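Local coordinates for protein alcohol oxidase (PDB 6F74) that binds FAD and probably oxidises its substrates with molecular oxygen, as a VAO-type flavoprotein oxidase of the oxygen-dependent FAD-linked family, at residues A[354-359]-A[463-468]; A[318-323]-A[367-372]; A[329-334]-A[450-455]. All blocks are in the same frame, centred on the assembly; numbering follows the deposited sequence.

Overall arrangement
Contacts 1 and 2 join strands within the seven-stranded antiparallel sheet, and contact 3 joins the two helices packed on one face of it. From the N terminus, the chain passes 318-323 at the end of strand 311-320, then 329-334 in helix 328-346, and then 354-359 at the end of strand 349-356. The return partners come in the same order. Segment 367-372 closes contact 2 after 43 intervening residues, 450-455 in helix 448-458 closes contact 3, and 463-468, leading into strand 467-472, closes contact 1. Each pair of contacts therefore crosses along the chain. Contacts 1 and 2 join through neighbouring strands 349-356 and 370-378, while Trp355 packs on both helices of contact 3 and Tyr371 on helix 328-346.

Contact 1: A[354-359]-A[463-468]; sequences FWFRSF and EEVSSN
Trp355 and Asn468 join two neighbouring strands, 349-356 and 467-472, in the seven-stranded antiparallel sheet, near the end of strand 349-356, where the chain turns into a loop. They form an antiparallel hydrogen-bonded pair in which Trp355 N donates to Asn468 O over 3.2 Å, the donor tilted 27° from the carbonyl plane. Water 1 donates to that same Asn468 O and to Trp355 O, adding a water bridge between the two carbonyl oxygens beside the direct bond. Both side chains rise on the sheet face that carries the helices. With CG between the backbone N and the carbonyl carbon (chi1 65°), the indole of Trp355 lies against Asn468. Asn468 CB lies over one face of the indole, 3.6 Å from the centroid of the five-membered ring, a CH-pi contact. The amide stacks on the indole with its plane only 11° from that of the ring, and its ND2 is 3.6 Å from Trp355 CH2. Its polar ends are held elsewhere, OD1 by Ser502 OG and ND2 by Val458 O, and these two bonds help fix the flip of the amide. Phe356 points to the other face of the sheet. Its CE1 is 3.7 Å from Val465 CG1, while CD1 comes within 3.3 Å of Ser466 O. Phe359 CD1 sits over the centre of one face of the Phe356 ring, 3.5 Å above its plane, and water 1 lies above the opposite face, toward the rim. Beyond the pair, water 2 accepts from Arg357 N and makes a weak bond to Ser466 O; water 3 accepts from Ser466 N and lies near Ser358 O. The side chain of Phe354 is about 9 Å from the bound FAD. The arrangement is that of two inner antiparallel strands of the sheet that part into loops at their ends, joined there by water.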
loop_
_atom_site.group_PDB
_atom_site.type_symbol
_atom_site.label_atom_id
_atom_site.label_comp_id
_atom_site.label_asym_id
_atom_site.label_seq_id
_atom_site.Cartn_x
_atom_site.Cartn_y
_atom_site.Cartn_z
ATOM N N PHE A 354 -14.667 -9.250 -1.581
ATOM C CA PHE A 354 -13.787 -10.272 -1.034
ATOM C C PHE A 354 -14.419 -11.617 -1.313
ATOM O O PHE A 354 -15.606 -11.762 -1.108
ATOM C CB PHE A 354 -13.667 -10.117 0.498
ATOM C CG PHE A 354 -13.066 -8.816 0.934
ATOM C CD1 PHE A 354 -13.859 -7.669 1.053
ATOM C CD2 PHE A 354 -11.713 -8.716 1.219
ATOM C CE1 PHE A 354 -13.305 -6.448 1.453
ATOM C CE2 PHE A 354 -11.163 -7.494 1.625
ATOM C CZ PHE A 354 -11.962 -6.358 1.744
ATOM N N TRP A 355 -13.638 -12.603 -1.721
ATOM C CA TRP A 355 -14.215 -13.901 -2.011
ATOM C C TRP A 355 -13.200 -15.027 -1.917
ATOM O O TRP A 355 -11.978 -14.805 -2.031
ATOM C CB TRP A 355 -14.926 -13.905 -3.381
ATOM C CG TRP A 355 -14.047 -13.704 -4.626
ATOM C CD1 TRP A 355 -13.745 -12.536 -5.220
ATOM C CD2 TRP A 355 -13.436 -14.732 -5.432
ATOM N NE1 TRP A 355 -12.946 -12.743 -6.331
ATOM C CE2 TRP A 355 -12.757 -14.089 -6.489
ATOM C CE3 TRP A 355 -13.391 -16.128 -5.351
ATOM C CZ2 TRP A 355 -12.021 -14.791 -7.442
ATOM C CZ3 TRP A 355 -12.659 -16.829 -6.310
ATOM C CH2 TRP A 355 -11.988 -16.163 -7.339
ATOM N N PHE A 356 -13.740 -16.221 -1.732
ATOM C CA PHE A 356 -12.963 -17.420 -1.465
ATOM C C PHE A 356 -13.663 -18.576 -2.126
ATOM O O PHE A 356 -14.873 -18.770 -1.927
ATOM C CB PHE A 356 -12.877 -17.726 0.050
ATOM C CG PHE A 356 -11.999 -16.793 0.800
ATOM C CD1 PHE A 356 -10.638 -17.037 0.893
ATOM C CD2 PHE A 356 -12.536 -15.649 1.408
ATOM C CE1 PHE A 356 -9.810 -16.140 1.564
ATOM C CE2 PHE A 356 -11.703 -14.768 2.074
ATOM C CZ PHE A 356 -10.346 -15.012 2.162
ATOM N N ARG A 357 -12.915 -19.350 -2.880
ATOM C CA ARG A 357 -13.398 -20.652 -3.357
ATOM C C ARG A 357 -13.554 -21.638 -2.220
ATOM O O ARG A 357 -14.471 -22.431 -2.188
ATOM C CB ARG A 357 -12.436 -21.256 -4.362
ATOM C CG ARG A 357 -13.157 -22.347 -5.156
ATOM C CD ARG A 357 -12.368 -23.621 -5.400
ATOM N NE ARG A 357 -11.491 -23.476 -6.538
ATOM C CZ ARG A 357 -11.781 -23.812 -7.792
ATOM N NH1 ARG A 357 -12.928 -24.375 -8.139
ATOM N NH2 ARG A 357 -10.833 -23.569 -8.711
ATOM N N SER A 358 -12.620 -21.581 -1.292
ATOM C CA SER A 358 -12.693 -22.388 -0.065
ATOM C C SER A 358 -12.009 -21.600 1.022
ATOM O O SER A 358 -11.033 -20.893 0.750
ATOM C CB SER A 358 -11.945 -23.711 -0.274
ATOM O OG SER A 358 -10.560 -23.433 -0.358
ATOM N N PHE A 359 -12.510 -21.751 2.241
ATOM C CA PHE A 359 -12.040 -20.972 3.403
ATOM C C PHE A 359 -11.975 -21.913 4.587
ATOM O O PHE A 359 -12.773 -22.832 4.663
ATOM C CB PHE A 359 -13.051 -19.851 3.677
ATOM C CG PHE A 359 -12.568 -18.809 4.623
ATOM C CD1 PHE A 359 -11.533 -17.969 4.274
ATOM C CD2 PHE A 359 -13.167 -18.644 5.871
ATOM C CE1 PHE A 359 -11.087 -16.988 5.155
ATOM C CE2 PHE A 359 -12.752 -17.629 6.734
ATOM C CZ PHE A 359 -11.705 -16.807 6.374
ATOM N N GLU A 463 -7.459 -26.834 -1.824
ATOM C CA GLU A 463 -6.665 -27.214 -0.665
ATOM C C GLU A 463 -5.929 -26.001 -0.102
ATOM O O GLU A 463 -5.567 -25.977 1.094
ATOM C CB GLU A 463 -5.605 -28.267 -1.036
ATOM C CG GLU A 463 -5.813 -29.223 -2.256
ATOM C CD GLU A 463 -4.587 -29.188 -3.203
ATOM O OE1 GLU A 463 -3.412 -29.142 -2.701
ATOM O OE2 GLU A 463 -4.781 -29.222 -4.456
ATOM N N GLU A 464 -5.661 -25.014 -0.966
ATOM C CA GLU A 464 -4.863 -23.871 -0.585
ATOM C C GLU A 464 -5.774 -22.638 -0.529
ATOM O O GLU A 464 -6.564 -22.382 -1.497
ATOM C CB GLU A 464 -3.736 -23.655 -1.607
ATOM C CG GLU A 464 -2.883 -24.886 -1.886
ATOM C CD GLU A 464 -1.685 -24.532 -2.823
ATOM O OE1 GLU A 464 -1.703 -23.449 -3.472
ATOM O OE2 GLU A 464 -0.722 -25.339 -2.975
ATOM N N VAL A 465 -5.675 -21.891 0.579
ATOM C CA VAL A 465 -6.431 -20.659 0.722
ATOM C C VAL A 465 -5.832 -19.596 -0.175
ATOM O O VAL A 465 -4.638 -19.304 -0.090
ATOM C CB VAL A 465 -6.460 -20.118 2.159
ATOM C CG1 VAL A 465 -7.403 -18.898 2.229
ATOM C CG2 VAL A 465 -6.961 -21.214 3.101
ATOM N N SER A 466 -6.680 -19.032 -1.031
ATOM C CA SER A 466 -6.327 -17.964 -1.914
ATOM C C SER A 466 -7.240 -16.780 -1.556
ATOM O O SER A 466 -8.482 -16.888 -1.587
ATOM C CB SER A 466 -6.477 -18.406 -3.373
ATOM O OG SER A 466 -5.494 -19.386 -3.711
ATOM N N SER A 467 -6.621 -15.657 -1.214
ATOM C CA SER A 467 -7.361 -14.416 -1.044
ATOM C C SER A 467 -7.565 -13.782 -2.424
ATOM O O SER A 467 -6.592 -13.619 -3.195
ATOM C CB SER A 467 -6.560 -13.452 -0.212
ATOM O OG SER A 467 -5.354 -13.169 -0.937
ATOM N N ASN A 468 -8.814 -13.466 -2.733
ATOM C CA ASN A 468 -9.129 -12.688 -3.913
ATOM C C ASN A 468 -9.901 -11.443 -3.481
ATOM O O ASN A 468 -10.795 -11.520 -2.624
ATOM C CB ASN A 468 -9.906 -13.540 -4.884
ATOM C CG ASN A 468 -9.007 -14.523 -5.599
ATOM O OD1 ASN A 468 -8.224 -14.106 -6.470
ATOM N ND2 ASN A 468 -9.084 -15.821 -5.224
HETATM O O HOH W 1 -10.635 -13.185 -0.334
HETATM O O HOH W 2 -10.419 -19.078 -3.503
HETATM O O HOH W 3 -9.246 -20.481 -1.257
#

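Contact 2: A[318-323]-A[367-372]; sequences IAPRNE and AHSGYT
Ile318 and Tyr371 form an antiparallel hydrogen-bonded pair between strands 311-320 and 370-378, with Ile318 N to Tyr371 O at 2.8 Å and Tyr371 N to Ile318 O at 2.9 Å. Beside this pair Gly370 CA lies 3.2 Å from Ile318 O; a CB there would strike that oxygen, and at the backbone angles of Gly370 it would also press on the carbonyl oxygen of the residue before. Ile318 CD1 rests 3.8 Å from Tyr371 CD1 on the face that meets helix 328-346, where Tyr371 OH is hydrogen-bonded to His373 ND1. At the end of strand 311-320, Ala319 CB and Pro320 CD pack on Ala367 CB of the loop before strand 370-378. Glu323 then reaches back across the turn. Its CG is anti to the backbone N (chi1 -153°) and the chain is extended beyond it. OE1 accepts from His368 N over 2.9 Å, on its syn side and 24° out of the carboxylate plane. OE2 accepts from Ser369 OG, also 2.9 Å away, which approaches from above that plane, 53° out of it. An alanine in place of Glu323 would probably leave His368 N and Ser369 OG without this acceptor and weaken the hold between the two loops. The carboxylate thus uses both oxygens to bind a backbone N-H and a hydroxyl, extending the polar pairing of the strands into the loops.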
loop_
_atom_site.group_PDB
_atom_site.type_symbol
_atom_site.label_atom_id
_atom_site.label_comp_id
_atom_site.label_asym_id
_atom_site.label_seq_id
_atom_site.Cartn_x
_atom_site.Cartn_y
_atom_site.Cartn_z
ATOM N N ILE A 318 -22.929 -13.699 -0.938
ATOM C CA ILE A 318 -23.295 -14.784 -1.843
ATOM C C ILE A 318 -22.629 -16.049 -1.332
ATOM O O ILE A 318 -21.411 -16.057 -1.141
ATOM C CB ILE A 318 -22.762 -14.554 -3.280
ATOM C CG1 ILE A 318 -23.135 -13.167 -3.795
ATOM C CG2 ILE A 318 -23.241 -15.661 -4.197
ATOM C CD1 ILE A 318 -22.516 -12.786 -5.110
ATOM N N ALA A 319 -23.409 -17.107 -1.176
ATOM C CA ALA A 319 -22.879 -18.393 -0.782
ATOM C C ALA A 319 -23.547 -19.508 -1.549
ATOM O O ALA A 319 -24.709 -19.356 -1.927
ATOM C CB ALA A 319 -23.126 -18.624 0.703
ATOM N N PRO A 320 -22.836 -20.649 -1.736
ATOM C CA PRO A 320 -23.412 -21.820 -2.358
ATOM C C PRO A 320 -24.531 -22.405 -1.550
ATOM O O PRO A 320 -24.446 -22.432 -0.337
ATOM C CB PRO A 320 -22.255 -22.831 -2.404
ATOM C CG PRO A 320 -21.243 -22.363 -1.473
ATOM C CD PRO A 320 -21.417 -20.856 -1.415
ATOM N N ARG A 321 -25.588 -22.831 -2.212
ATOM C CA ARG A 321 -26.544 -23.737 -1.583
ATOM C C ARG A 321 -25.912 -25.089 -1.447
ATOM O O ARG A 321 -26.203 -25.796 -0.516
ATOM C CB ARG A 321 -27.834 -23.869 -2.405
ATOM C CG ARG A 321 -28.645 -22.597 -2.427
ATOM C CD ARG A 321 -30.069 -22.858 -2.891
ATOM N NE ARG A 321 -30.670 -21.550 -3.129
ATOM C CZ ARG A 321 -31.346 -20.818 -2.239
ATOM N NH1 ARG A 321 -31.576 -21.265 -0.996
ATOM N NH2 ARG A 321 -31.820 -19.626 -2.597
ATOM N N ASN A 322 -25.091 -25.477 -2.426
ATOM C CA ASN A 322 -24.497 -26.819 -2.563
ATOM C C ASN A 322 -22.984 -26.644 -2.617
ATOM O O ASN A 322 -22.394 -26.360 -3.656
ATOM C CB ASN A 322 -25.086 -27.378 -3.846
ATOM C CG ASN A 322 -24.551 -28.747 -4.276
ATOM O OD1 ASN A 322 -24.554 -29.708 -3.510
ATOM N ND2 ASN A 322 -24.203 -28.857 -5.567
ATOM N N GLU A 323 -22.354 -26.751 -1.464
ATOM C CA GLU A 323 -20.958 -26.460 -1.361
ATOM C C GLU A 323 -20.165 -27.704 -1.839
ATOM O O GLU A 323 -20.457 -28.815 -1.430
ATOM C CB GLU A 323 -20.538 -26.057 0.044
ATOM C CG GLU A 323 -19.329 -25.187 -0.032
ATOM C CD GLU A 323 -18.850 -24.608 1.289
ATOM O OE1 GLU A 323 -19.442 -24.833 2.369
ATOM O OE2 GLU A 323 -17.836 -23.940 1.190
ATOM N N ALA A 367 -21.758 -21.376 5.067
ATOM C CA ALA A 367 -20.918 -21.955 4.019
ATOM C C ALA A 367 -19.459 -21.576 4.238
ATOM O O ALA A 367 -19.144 -20.432 4.595
ATOM C CB ALA A 367 -21.383 -21.463 2.658
ATOM N N HIS A 368 -18.569 -22.543 4.007
ATOM C CA HIS A 368 -17.114 -22.310 4.113
ATOM C C HIS A 368 -16.545 -21.777 2.783
ATOM O O HIS A 368 -15.471 -22.207 2.318
ATOM C CB HIS A 368 -16.380 -23.609 4.527
ATOM C CG HIS A 368 -16.723 -24.109 5.901
ATOM N ND1 HIS A 368 -17.971 -23.954 6.468
ATOM C CD2 HIS A 368 -15.981 -24.767 6.823
ATOM C CE1 HIS A 368 -17.984 -24.485 7.679
ATOM N NE2 HIS A 368 -16.776 -24.945 7.937
ATOM N N SER A 369 -17.262 -20.832 2.181
ATOM C CA SER A 369 -16.852 -20.200 0.922
ATOM C C SER A 369 -17.857 -19.082 0.605
ATOM O O SER A 369 -18.887 -18.940 1.274
ATOM C CB SER A 369 -16.849 -21.204 -0.242
ATOM O OG SER A 369 -18.146 -21.652 -0.494
ATOM N N GLY A 370 -17.555 -18.308 -0.420
ATOM C CA GLY A 370 -18.471 -17.287 -0.883
ATOM C C GLY A 370 -17.822 -15.987 -1.277
ATOM O O GLY A 370 -16.605 -15.890 -1.402
ATOM N N TYR A 371 -18.684 -14.998 -1.478
ATOM C CA TYR A 371 -18.296 -13.668 -1.912
ATOM C C TYR A 371 -19.022 -12.702 -1.013
ATOM O O TYR A 371 -20.210 -12.883 -0.752
ATOM C CB TYR A 371 -18.759 -13.403 -3.365
ATOM C CG TYR A 371 -18.648 -11.945 -3.781
ATOM C CD1 TYR A 371 -19.612 -10.984 -3.395
ATOM C CD2 TYR A 371 -17.559 -11.505 -4.536
ATOM C CE1 TYR A 371 -19.466 -9.637 -3.757
ATOM C CE2 TYR A 371 -17.420 -10.177 -4.892
ATOM C CZ TYR A 371 -18.372 -9.251 -4.515
ATOM O OH TYR A 371 -18.203 -7.953 -4.932
ATOM N N THR A 372 -18.335 -11.644 -0.605
ATOM C CA THR A 372 -18.966 -10.589 0.151
ATOM C C THR A 372 -18.420 -9.255 -0.294
ATOM O O THR A 372 -17.284 -9.173 -0.741
ATOM C CB THR A 372 -18.771 -10.774 1.687
ATOM O OG1 THR A 372 -19.677 -9.914 2.348
ATOM C CG2 THR A 372 -17.399 -10.457 2.140
#

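Contact 3: A[329-334]-A[450-455]; sequences DLLDAI and KVREAI
The guanidinium of Arg452 meets Asp332 at its edge and Leu331 over one face, where Leu331 CB sits above its centre, in a helix-helix packing on one side of the seven-stranded sheet. The axes of the short segments 329-334 and 450-455 approach to 9.3 Å and run 124° apart. Asp332 OD1 accepts a hydrogen bond from Arg452 NE at 2.6 Å with its anti lone pair, lying near the guanidinium plane; NH2 adds a weak bond to the same oxygen. Both bonds end on OD1, and the carboxylate and guanidinium planes are 56° apart, so the bridge is a one-oxygen one rather than a flat, paired one. Arg452 NH1 forms a salt bridge with Glu456 OE1 and NH2 bonds to Lys328 O, while Asp332 OD2 forms one with Lys328 NZ, so both charged groups have further partners. On the sheet-facing side, Ile455 CG2, anti to its backbone N, comes 4.0 Å from Leu331 CB, the two side chains crossing obliquely. Trp355 of the sheet packs on Leu331, Ile334 and Ile455 alike. Ile334 and Ile455 meet at about a right angle, where Ile334 CG2 touches Ile455 CD1 at 4.1 Å.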
loop_
_atom_site.group_PDB
_atom_site.type_symbol
_atom_site.label_atom_id
_atom_site.label_comp_id
_atom_site.label_asym_id
_atom_site.label_seq_id
_atom_site.Cartn_x
_atom_site.Cartn_y
_atom_site.Cartn_z
ATOM N N ASP A 329 -21.014 -23.136 -9.311
ATOM C CA ASP A 329 -22.057 -22.100 -9.356
ATOM C C ASP A 329 -21.651 -20.770 -8.711
ATOM O O ASP A 329 -21.943 -19.710 -9.239
ATOM C CB ASP A 329 -23.349 -22.576 -8.671
ATOM C CG ASP A 329 -23.970 -23.786 -9.336
ATOM O OD1 ASP A 329 -24.011 -23.909 -10.571
ATOM O OD2 ASP A 329 -24.421 -24.636 -8.574
ATOM N N LEU A 330 -20.978 -20.851 -7.565
ATOM C CA LEU A 330 -20.422 -19.671 -6.902
ATOM C C LEU A 330 -19.496 -18.893 -7.803
ATOM O O LEU A 330 -19.556 -17.661 -7.885
ATOM C CB LEU A 330 -19.658 -20.049 -5.616
ATOM C CG LEU A 330 -18.963 -18.851 -4.929
ATOM C CD1 LEU A 330 -20.006 -17.806 -4.512
ATOM C CD2 LEU A 330 -18.125 -19.287 -3.759
ATOM N N LEU A 331 -18.609 -19.606 -8.453
ATOM C CA LEU A 331 -17.613 -18.968 -9.319
ATOM C C LEU A 331 -18.243 -18.467 -10.603
ATOM O O LEU A 331 -17.799 -17.457 -11.121
ATOM C CB LEU A 331 -16.428 -19.907 -9.595
ATOM C CG LEU A 331 -15.524 -20.341 -8.427
ATOM C CD1 LEU A 331 -14.212 -20.952 -8.894
ATOM C CD2 LEU A 331 -15.189 -19.221 -7.452
ATOM N N ASP A 332 -19.286 -19.133 -11.110
ATOM C CA ASP A 332 -20.044 -18.612 -12.261
ATOM C C ASP A 332 -20.571 -17.205 -11.918
ATOM O O ASP A 332 -20.425 -16.270 -12.701
ATOM C CB ASP A 332 -21.239 -19.523 -12.637
ATOM C CG ASP A 332 -20.804 -20.877 -13.268
ATOM O OD1 ASP A 332 -19.604 -21.139 -13.447
ATOM O OD2 ASP A 332 -21.687 -21.683 -13.598
ATOM N N ALA A 333 -21.180 -17.076 -10.737
ATOM C CA ALA A 333 -21.801 -15.834 -10.299
ATOM C C ALA A 333 -20.761 -14.750 -10.044
ATOM O O ALA A 333 -21.017 -13.599 -10.316
ATOM C CB ALA A 333 -22.631 -16.077 -9.050
ATOM N N ILE A 334 -19.586 -15.131 -9.542
ATOM C CA ILE A 334 -18.479 -14.193 -9.312
ATOM C C ILE A 334 -17.941 -13.672 -10.650
ATOM O O ILE A 334 -17.647 -12.469 -10.794
ATOM C CB ILE A 334 -17.374 -14.834 -8.440
ATOM C CG1 ILE A 334 -17.931 -14.984 -7.020
ATOM C CG2 ILE A 334 -16.113 -13.974 -8.425
ATOM C CD1 ILE A 334 -17.053 -15.717 -6.038
ATOM N N LYS A 450 -13.874 -16.040 -21.030
ATOM C CA LYS A 450 -12.533 -15.570 -20.646
ATOM C C LYS A 450 -12.446 -15.147 -19.182
ATOM O O LYS A 450 -11.434 -15.382 -18.506
ATOM C CB LYS A 450 -12.076 -14.427 -21.550
ATOM C CG LYS A 450 -11.806 -14.869 -22.961
ATOM C CD LYS A 450 -11.341 -13.748 -23.840
ATOM C CE LYS A 450 -11.275 -14.233 -25.279
ATOM N NZ LYS A 450 -10.822 -13.131 -26.144
ATOM N N VAL A 451 -13.517 -14.531 -18.709
ATOM C CA VAL A 451 -13.592 -14.064 -17.339
ATOM C C VAL A 451 -13.677 -15.269 -16.434
ATOM O O VAL A 451 -12.892 -15.402 -15.504
ATOM C CB VAL A 451 -14.800 -13.133 -17.141
ATOM C CG1 VAL A 451 -14.994 -12.745 -15.696
ATOM C CG2 VAL A 451 -14.629 -11.887 -17.995
ATOM N N ARG A 452 -14.626 -16.149 -16.717
ATOM C CA ARG A 452 -14.797 -17.391 -15.960
ATOM C C ARG A 452 -13.505 -18.210 -15.839
ATOM O O ARG A 452 -13.189 -18.710 -14.741
ATOM C CB ARG A 452 -15.913 -18.236 -16.552
ATOM C CG ARG A 452 -16.358 -19.432 -15.715
ATOM C CD ARG A 452 -16.720 -19.053 -14.276
ATOM N NE ARG A 452 -17.161 -20.222 -13.517
ATOM C CZ ARG A 452 -16.366 -21.159 -12.989
ATOM N NH1 ARG A 452 -15.031 -21.106 -13.115
ATOM N NH2 ARG A 452 -16.925 -22.163 -12.323
ATOM N N GLU A 453 -12.746 -18.285 -16.926
ATOM C CA GLU A 453 -11.448 -18.949 -16.918
ATOM C C GLU A 453 -10.414 -18.246 -15.990
ATOM O O GLU A 453 -9.636 -18.896 -15.273
ATOM C CB GLU A 453 -10.899 -19.006 -18.356
ATOM C CG GLU A 453 -9.689 -19.936 -18.469
ATOM C CD GLU A 453 -8.683 -19.608 -19.541
ATOM O OE1 GLU A 453 -8.387 -18.394 -19.814
ATOM O OE2 GLU A 453 -8.226 -20.653 -20.073
ATOM N N ALA A 454 -10.403 -16.918 -16.000
ATOM C CA ALA A 454 -9.556 -16.157 -15.082
ATOM C C ALA A 454 -9.936 -16.411 -13.614
ATOM O O ALA A 454 -9.071 -16.693 -12.779
ATOM C CB ALA A 454 -9.645 -14.672 -15.389
ATOM N N ILE A 455 -11.225 -16.311 -13.331
ATOM C CA ILE A 455 -11.780 -16.630 -12.010
ATOM C C ILE A 455 -11.412 -18.055 -11.576
ATOM O O ILE A 455 -11.005 -18.242 -10.435
ATOM C CB ILE A 455 -13.310 -16.421 -11.976
ATOM C CG1 ILE A 455 -13.683 -14.930 -12.156
ATOM C CG2 ILE A 455 -13.937 -16.963 -10.711
ATOM C CD1 ILE A 455 -13.068 -13.954 -11.166
#